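Local coordinates for restriction endonuclease PacI (Pseudomonas alcaligenes, PDB 3M7K), which cleaves DNA at a rare eight-base-pair target, acting as an HNH restriction endonuclease with a beta-beta-alpha-metal active site, at residues A13-A18 with Y55-Q60; G64-S69 with L107-C112. All coordinates share one frame; numbering follows the deposited sequence.

Contact 1: residues A13-A18 with Y55-Q60; sequences ADEFYA and YGLSAQ. With nucleotides of chain C.
The Glu15 carboxylate is the flat group that meets residues 55-60. Its OE2 accepts from Ser58 N at 2.8 Å, through the syn lone pair and with an N-H...O angle of 158°. The bend at chi2 (61°) places CD for this reach. Arg61 forms a salt bridge with OE1, so both oxygens are held and the carboxylate has little freedom to turn. Leu57 crosses the Glu15 chain at about a right angle, its CD2 3.6 Å from OE2. The second flat group, the Tyr17 ring, lies against the DNA backbone, with the sugar of DA3 of chain C over one face. C2' of DA3 stands 4.0 Å above the plane, over the ring centre. At the phenol end, Tyr17 OH donates a hydrogen bond of 2.7 Å to OP2 of DA3. OP2 of DG4 of chain C, on the next phosphate, comes within 3.4 Å of Tyr17 CB. An alanine in place of Tyr17 would probably leave the DA3 phosphate without this donor and open a gap beside its sugar. Ser58 CB meets Asp14 O, while Ser58 OG bonds to Glu70. A water joins Asp14 OD2 to Ala59 N. The contact thus joins the loop between strand 10-11 and helix 25-40 to the chain leaving helix 48-55. Tyr17 also packs on Lys25 and Met28 of helix 25-40, and Leu57 on Leu11 of strand 10-11.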
loop_
_atom_site.group_PDB
_atom_site.type_symbol
_atom_site.label_atom_id
_atom_site.label_comp_id
_atom_site.label_asym_id
_atom_site.label_seq_id
_atom_site.Cartn_x
_atom_site.Cartn_y
_atom_site.Cartn_z
ATOM N N ALA A 13 -18.344 -25.497 -5.606
ATOM C CA ALA A 13 -18.844 -24.127 -5.705
ATOM C C ALA A 13 -17.819 -23.065 -5.295
ATOM O O ALA A 13 -17.792 -21.990 -5.892
ATOM C CB ALA A 13 -20.107 -23.965 -4.887
ATOM N N ASP A 14 -16.987 -23.359 -4.290
ATOM C CA ASP A 14 -16.000 -22.369 -3.782
ATOM C C ASP A 14 -14.822 -22.114 -4.749
ATOM O O ASP A 14 -13.983 -21.239 -4.517
ATOM C CB ASP A 14 -15.523 -22.703 -2.354
ATOM C CG ASP A 14 -14.715 -23.997 -2.270
ATOM O OD1 ASP A 14 -14.776 -24.820 -3.199
ATOM O OD2 ASP A 14 -14.010 -24.205 -1.258
ATOM N N GLU A 15 -14.771 -22.875 -5.842
ATOM C CA GLU A 15 -13.762 -22.633 -6.878
ATOM C C GLU A 15 -14.327 -21.726 -7.992
ATOM O O GLU A 15 -13.624 -21.380 -8.943
ATOM C CB GLU A 15 -13.252 -23.967 -7.433
ATOM C CG GLU A 15 -11.811 -23.928 -7.915
ATOM C CD GLU A 15 -10.819 -23.585 -6.819
ATOM O OE1 GLU A 15 -9.790 -22.962 -7.134
ATOM O OE2 GLU A 15 -11.055 -23.943 -5.646
ATOM N N PHE A 16 -15.592 -21.322 -7.843
ATOM C CA PHE A 16 -16.240 -20.404 -8.779
ATOM C C PHE A 16 -16.581 -19.036 -8.167
ATOM O O PHE A 16 -16.655 -18.897 -6.945
ATOM C CB PHE A 16 -17.511 -21.072 -9.352
ATOM C CG PHE A 16 -17.222 -22.284 -10.208
ATOM C CD1 PHE A 16 -17.261 -23.570 -9.664
ATOM C CD2 PHE A 16 -16.881 -22.136 -11.549
ATOM C CE1 PHE A 16 -16.976 -24.695 -10.450
ATOM C CE2 PHE A 16 -16.592 -23.248 -12.343
ATOM C CZ PHE A 16 -16.646 -24.532 -11.795
ATOM N N TYR A 17 -16.806 -18.036 -9.019
ATOM C CA TYR A 17 -17.188 -16.685 -8.574
ATOM C C TYR A 17 -18.679 -16.546 -8.261
ATOM O O TYR A 17 -19.485 -17.295 -8.781
ATOM C CB TYR A 17 -16.830 -15.665 -9.644
ATOM C CG TYR A 17 -15.345 -15.481 -9.853
ATOM C CD1 TYR A 17 -14.730 -15.952 -11.011
ATOM C CD2 TYR A 17 -14.555 -14.816 -8.900
ATOM C CE1 TYR A 17 -13.361 -15.774 -11.222
ATOM C CE2 TYR A 17 -13.177 -14.637 -9.102
ATOM C CZ TYR A 17 -12.600 -15.121 -10.263
ATOM O OH TYR A 17 -11.263 -14.951 -10.492
ATOM N N ALA A 18 -19.040 -15.572 -7.433
ATOM C CA ALA A 18 -20.446 -15.361 -7.068
ATOM C C ALA A 18 -21.203 -14.533 -8.114
ATOM O O ALA A 18 -22.439 -14.519 -8.135
ATOM C CB ALA A 18 -20.552 -14.728 -5.676
ATOM N N TYR A 55 -1.829 -23.596 -7.856
ATOM C CA TYR A 55 -2.875 -22.734 -7.290
ATOM C C TYR A 55 -3.772 -23.515 -6.326
ATOM O O TYR A 55 -4.385 -22.938 -5.415
ATOM C CB TYR A 55 -3.716 -22.091 -8.409
ATOM C CG TYR A 55 -4.531 -20.856 -8.000
ATOM C CD1 TYR A 55 -5.911 -20.820 -8.195
ATOM C CD2 TYR A 55 -3.917 -19.728 -7.452
ATOM C CE1 TYR A 55 -6.674 -19.690 -7.842
ATOM C CE2 TYR A 55 -4.668 -18.592 -7.083
ATOM C CZ TYR A 55 -6.048 -18.584 -7.294
ATOM O OH TYR A 55 -6.796 -17.499 -6.947
ATOM N N GLY A 56 -3.846 -24.828 -6.537
ATOM C CA GLY A 56 -4.671 -25.695 -5.720
ATOM C C GLY A 56 -6.135 -25.290 -5.672
ATOM O O GLY A 56 -6.721 -24.823 -6.661
ATOM N N LEU A 57 -6.718 -25.457 -4.495
ATOM C CA LEU A 57 -8.142 -25.231 -4.317
ATOM C C LEU A 57 -8.424 -24.233 -3.212
ATOM O O LEU A 57 -7.650 -24.098 -2.256
ATOM C CB LEU A 57 -8.847 -26.547 -4.020
ATOM C CG LEU A 57 -8.794 -27.594 -5.136
ATOM C CD1 LEU A 57 -9.332 -28.890 -4.617
ATOM C CD2 LEU A 57 -9.560 -27.123 -6.409
ATOM N N SER A 58 -9.566 -23.568 -3.343
ATOM C CA SER A 58 -9.931 -22.408 -2.528
ATOM C C SER A 58 -9.759 -22.560 -1.016
ATOM O O SER A 58 -9.285 -21.631 -0.342
ATOM C CB SER A 58 -11.366 -22.020 -2.824
ATOM O OG SER A 58 -11.645 -20.732 -2.315
ATOM N N ALA A 59 -10.153 -23.712 -0.479
ATOM C CA ALA A 59 -10.140 -23.907 0.963
ATOM C C ALA A 59 -8.723 -24.077 1.484
ATOM O O ALA A 59 -8.473 -23.929 2.677
ATOM C CB ALA A 59 -11.023 -25.105 1.359
ATOM N N GLN A 60 -7.788 -24.375 0.593
ATOM C CA GLN A 60 -6.387 -24.498 0.996
ATOM C C GLN A 60 -5.592 -23.209 0.821
ATOM O O GLN A 60 -4.492 -23.078 1.359
ATOM C CB GLN A 60 -5.705 -25.655 0.248
ATOM C CG GLN A 60 -6.432 -26.993 0.377
ATOM C CD GLN A 60 -6.879 -27.260 1.793
ATOM O OE1 GLN A 60 -8.088 -27.335 2.083
ATOM N NE2 GLN A 60 -5.904 -27.394 2.701
ATOM P P DA C 3 -11.012 -11.652 -8.693
ATOM O OP1 DA C 3 -11.339 -11.975 -7.282
ATOM O OP2 DA C 3 -10.270 -12.645 -9.515
ATOM O "O5'" DA C 3 -12.322 -11.293 -9.497
ATOM C "C5'" DA C 3 -13.473 -10.783 -8.855
ATOM C "C4'" DA C 3 -14.513 -10.369 -9.899
ATOM O "O4'" DA C 3 -13.857 -9.597 -10.936
ATOM C "C3'" DA C 3 -15.212 -11.489 -10.666
ATOM O "O3'" DA C 3 -16.463 -11.009 -11.142
ATOM C "C2'" DA C 3 -14.280 -11.729 -11.851
ATOM C "C1'" DA C 3 -13.868 -10.292 -12.175
ATOM N N9 DA C 3 -12.541 -10.160 -12.781
ATOM C C8 DA C 3 -11.436 -10.934 -12.566
ATOM N N7 DA C 3 -10.383 -10.549 -13.252
ATOM C C5 DA C 3 -10.842 -9.447 -13.975
ATOM C C6 DA C 3 -10.228 -8.558 -14.898
ATOM N N6 DA C 3 -8.956 -8.649 -15.294
ATOM N N1 DA C 3 -10.974 -7.553 -15.402
ATOM C C2 DA C 3 -12.256 -7.432 -15.032
ATOM N N3 DA C 3 -12.938 -8.193 -14.178
ATOM C C4 DA C 3 -12.166 -9.193 -13.684
ATOM P P DG C 4 -17.825 -11.837 -10.957
ATOM O OP1 DG C 4 -18.146 -11.948 -9.524
ATOM O OP2 DG C 4 -17.671 -13.088 -11.713
ATOM O "O5'" DG C 4 -18.916 -10.961 -11.726
ATOM C "C5'" DG C 4 -18.784 -9.553 -11.746
ATOM C "C4'" DG C 4 -18.394 -9.039 -13.120
ATOM O "O4'" DG C 4 -17.182 -9.643 -13.605
ATOM C "C3'" DG C 4 -19.385 -9.313 -14.241
ATOM O "O3'" DG C 4 -20.179 -8.156 -14.393
ATOM C "C2'" DG C 4 -18.522 -9.603 -15.477
ATOM C "C1'" DG C 4 -17.143 -9.249 -14.955
ATOM N N9 DG C 4 -15.968 -9.877 -15.546
ATOM C C8 DG C 4 -15.466 -11.140 -15.327
ATOM N N7 DG C 4 -14.368 -11.381 -15.993
ATOM C C5 DG C 4 -14.133 -10.204 -16.684
ATOM C C6 DG C 4 -13.097 -9.851 -17.567
ATOM O O6 DG C 4 -12.134 -10.535 -17.911
ATOM N N1 DG C 4 -13.229 -8.548 -18.052
ATOM C C2 DG C 4 -14.248 -7.684 -17.717
ATOM N N2 DG C 4 -14.224 -6.462 -18.269
ATOM N N3 DG C 4 -15.231 -8.002 -16.888
ATOM C C4 DG C 4 -15.106 -9.269 -16.417
HETATM O O HOH W 1 -11.913 -25.864 -1.769
#

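Contact 2: residues G64-S69 with L107-C112. With ZN (zinc ion), chain D; nucleotides of chain C.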
loop_
_atom_site.group_PDB
_atom_site.type_symbol
_atom_site.label_atom_id
_atom_site.label_comp_id
_atom_site.label_asym_id
_atom_site.label_seq_id
_atom_site.Cartn_x
_atom_site.Cartn_y
_atom_site.Cartn_z
ATOM N N GLY A 64 0.399 -15.809 1.716
ATOM C CA GLY A 64 1.704 -16.194 2.248
ATOM C C GLY A 64 2.387 -15.139 3.109
ATOM O O GLY A 64 3.449 -15.406 3.678
ATOM N N TYR A 65 1.800 -13.940 3.191
ATOM C CA TYR A 65 2.302 -12.894 4.072
ATOM C C TYR A 65 1.473 -12.726 5.329
ATOM O O TYR A 65 2.027 -12.773 6.424
ATOM C CB TYR A 65 2.429 -11.550 3.345
ATOM C CG TYR A 65 3.446 -11.625 2.247
ATOM C CD1 TYR A 65 3.067 -11.514 0.906
ATOM C CD2 TYR A 65 4.798 -11.874 2.547
ATOM C CE1 TYR A 65 4.019 -11.600 -0.111
ATOM C CE2 TYR A 65 5.748 -11.979 1.544
ATOM C CZ TYR A 65 5.354 -11.835 0.226
ATOM O OH TYR A 65 6.295 -11.939 -0.755
ATOM N N CYS A 66 0.160 -12.524 5.187
ATOM C CA CYS A 66 -0.687 -12.263 6.364
ATOM C C CYS A 66 -1.454 -13.479 6.862
ATOM O O CYS A 66 -2.043 -13.431 7.942
ATOM C CB CYS A 66 -1.668 -11.121 6.097
ATOM S SG CYS A 66 -2.995 -11.532 4.918
ATOM N N GLY A 67 -1.494 -14.540 6.062
ATOM C CA GLY A 67 -2.142 -15.790 6.490
ATOM C C GLY A 67 -3.643 -15.790 6.291
ATOM O O GLY A 67 -4.306 -16.772 6.583
ATOM N N ILE A 68 -4.210 -14.713 5.763
ATOM C CA ILE A 68 -5.661 -14.703 5.614
ATOM C C ILE A 68 -6.097 -15.793 4.613
ATOM O O ILE A 68 -5.410 -16.028 3.619
ATOM C CB ILE A 68 -6.198 -13.316 5.216
ATOM C CG1 ILE A 68 -7.711 -13.245 5.497
ATOM C CG2 ILE A 68 -5.881 -12.996 3.725
ATOM C CD1 ILE A 68 -8.259 -11.855 5.479
ATOM N N SER A 69 -7.221 -16.452 4.897
ATOM C CA SER A 69 -7.760 -17.475 4.004
ATOM C C SER A 69 -8.469 -16.773 2.854
ATOM O O SER A 69 -8.855 -15.591 2.969
ATOM C CB SER A 69 -8.749 -18.376 4.745
ATOM O OG SER A 69 -9.917 -17.639 5.085
ATOM N N LEU A 107 1.737 -17.034 -3.044
ATOM C CA LEU A 107 0.329 -16.635 -3.006
ATOM C C LEU A 107 0.217 -15.416 -2.117
ATOM O O LEU A 107 0.836 -15.367 -1.045
ATOM C CB LEU A 107 -0.530 -17.758 -2.440
ATOM C CG LEU A 107 -1.983 -17.961 -2.824
ATOM C CD1 LEU A 107 -2.219 -18.123 -4.342
ATOM C CD2 LEU A 107 -2.474 -19.188 -2.049
ATOM N N ALA A 108 -0.541 -14.425 -2.565
ATOM C CA ALA A 108 -0.740 -13.207 -1.783
ATOM C C ALA A 108 -2.136 -12.606 -1.996
ATOM O O ALA A 108 -2.635 -12.562 -3.123
ATOM C CB ALA A 108 0.346 -12.161 -2.119
ATOM N N CYS A 109 -2.746 -12.110 -0.921
ATOM C CA CYS A 109 -4.007 -11.399 -1.052
ATOM C C CYS A 109 -3.700 -10.043 -1.674
ATOM O O CYS A 109 -2.544 -9.562 -1.632
ATOM C CB CYS A 109 -4.713 -11.227 0.319
ATOM S SG CYS A 109 -3.990 -9.969 1.476
ATOM N N PHE A 110 -4.697 -9.430 -2.285
ATOM C CA PHE A 110 -4.468 -8.169 -3.009
ATOM C C PHE A 110 -4.037 -7.025 -2.089
ATOM O O PHE A 110 -3.344 -6.083 -2.530
ATOM C CB PHE A 110 -5.725 -7.785 -3.793
ATOM C CG PHE A 110 -5.486 -6.790 -4.917
ATOM C CD1 PHE A 110 -4.322 -6.839 -5.690
ATOM C CD2 PHE A 110 -6.454 -5.823 -5.218
ATOM C CE1 PHE A 110 -4.101 -5.934 -6.715
ATOM C CE2 PHE A 110 -6.271 -4.922 -6.286
ATOM C CZ PHE A 110 -5.089 -4.976 -7.042
ATOM N N ILE A 111 -4.427 -7.095 -0.814
ATOM C CA ILE A 111 -3.968 -6.086 0.153
ATOM C C ILE A 111 -2.446 -6.183 0.346
ATOM O O ILE A 111 -1.740 -5.180 0.222
ATOM C CB ILE A 111 -4.759 -6.132 1.499
ATOM C CG1 ILE A 111 -6.169 -5.561 1.288
ATOM C CG2 ILE A 111 -4.010 -5.360 2.602
ATOM C CD1 ILE A 111 -7.136 -5.638 2.512
ATOM N N CYS A 112 -1.934 -7.381 0.643
ATOM C CA CYS A 112 -0.495 -7.523 0.869
ATOM C C CYS A 112 0.282 -7.311 -0.425
ATOM O O CYS A 112 1.380 -6.754 -0.422
ATOM C CB CYS A 112 -0.167 -8.913 1.431
ATOM S SG CYS A 112 -0.724 -9.117 3.131
HETATM ZN ZN ZN D . -2.311 -10.822 2.856
ATOM P P DA C 2 -4.648 -10.201 -7.844
ATOM O OP1 DA C 2 -4.856 -10.332 -6.387
ATOM O OP2 DA C 2 -4.231 -11.387 -8.625
ATOM O "O5'" DA C 2 -5.927 -9.578 -8.562
ATOM C "C5'" DA C 2 -6.904 -8.852 -7.779
ATOM C "C4'" DA C 2 -8.264 -8.863 -8.464
ATOM O "O4'" DA C 2 -8.195 -8.105 -9.698
ATOM C "C3'" DA C 2 -8.803 -10.225 -8.889
ATOM O "O3'" DA C 2 -10.248 -10.237 -8.736
ATOM C "C2'" DA C 2 -8.381 -10.376 -10.354
ATOM C "C1'" DA C 2 -8.398 -8.923 -10.842
ATOM N N9 DA C 2 -7.335 -8.536 -11.775
ATOM C C8 DA C 2 -6.201 -9.216 -12.142
ATOM N N7 DA C 2 -5.436 -8.578 -13.008
ATOM C C5 DA C 2 -6.113 -7.384 -13.211
ATOM C C6 DA C 2 -5.828 -6.250 -14.001
ATOM N N6 DA C 2 -4.728 -6.158 -14.756
ATOM N N1 DA C 2 -6.718 -5.215 -13.979
ATOM C C2 DA C 2 -7.816 -5.325 -13.219
ATOM N N3 DA C 2 -8.189 -6.351 -12.425
ATOM C C4 DA C 2 -7.280 -7.346 -12.467
ATOM O OP3 DT C 1 1.782 -6.357 -11.554
ATOM P P DT C 1 1.719 -7.776 -11.113
ATOM O OP1 DT C 1 2.827 -8.352 -10.361
ATOM O OP2 DT C 1 1.416 -8.586 -12.292
ATOM O "O5'" DT C 1 0.429 -7.719 -10.168
ATOM C "C5'" DT C 1 -0.375 -8.783 -9.845
ATOM C "C4'" DT C 1 -1.537 -8.231 -9.020
ATOM O "O4'" DT C 1 -1.736 -6.832 -9.312
ATOM C "C3'" DT C 1 -2.848 -8.923 -9.283
ATOM O "O3'" DT C 1 -3.597 -9.020 -8.069
ATOM C "C2'" DT C 1 -3.508 -8.003 -10.318
ATOM C "C1'" DT C 1 -3.007 -6.618 -9.904
ATOM N N1 DT C 1 -2.841 -5.751 -11.078
ATOM C C2 DT C 1 -3.673 -4.664 -11.232
ATOM O O2 DT C 1 -4.545 -4.360 -10.445
ATOM N N3 DT C 1 -3.455 -3.922 -12.356
ATOM C C4 DT C 1 -2.505 -4.160 -13.335
ATOM O O4 DT C 1 -2.412 -3.426 -14.309
ATOM C C5 DT C 1 -1.654 -5.311 -13.128
ATOM C C7 DT C 1 -0.586 -5.655 -14.140
ATOM C C6 DT C 1 -1.859 -6.051 -12.015
#
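Cys66, Cys109 and Cys112 meet around a zinc ion, and this is the tight, buried part of the contact. Each SG binds the metal, Cys66 SG at 2.3 Å, and Cys63 supplies the fourth sulfur. Cys66 CB also lies 3.7 Å from Cys112 SG. In Cys109, SG sits between the backbone N and the carbonyl carbon (chi1 74°). There Cys109 SG accepts from Cys112 N at 3.4 Å and caps the start of helix 110-116. Cys66 SG takes a similar bond of 3.5 Å from Ile68 N. Such N-H...S bonds probably ease the negative charge on the sulfurs. Apolar groups flank the site. Ile68 CG2 rests on Cys109 CB, and Ala108 CB meets the Tyr65 ring at its edge, 4.1 Å from CD1. Tyr65 CB packs on CB and SG of Cys112.

The side at Gly64 is the more exposed one, and mostly backbone meets there: Gly64 N donates to Leu107 O at 2.8 Å, from 40° out of the carbonyl plane. A side chain here would probably press on that oxygen.

Phe110, also buried, points away from the zinc and packs on the DNA. C5' of DA2 of chain C stands over the centre of one ring face, 3.7 Å above its plane.

Tyr65 OH bonds to Asp92, which binds the magnesium with Asn113, so Tyr65 is a second-shell residue of that metal centre. Strands 90-93 and 105-108 and helix 110-116, with the magnesium, fit the beta-beta-alpha-metal motif of HNH nucleases. The two CxxC pairs hold a separate, probably structural zinc beside it.

How the contacts relate
The two contacts follow each other along the chain: contact 1 closes at residue 60 and contact 2 opens at residue 64. Their centres are about 15 Å apart. They touch where Tyr55, at the end of helix 48-55, packs on Leu107 of strand 105-108, with Tyr55 CE2 3.7 Å from Leu107 CD1. Residues 55-60 and 64-69 both belong to the loop between helices 48-55 and 70-74. Contact 1 ties this loop to the N-terminal zinc region, and contact 2 ties it to the nuclease motif. Each contact also brings one aromatic residue to chain C, Tyr17 to DA3 and DG4 and Phe110 to DT1 and DA2, so the two zinc-bearing regions meet neighbouring nucleotides of one strand.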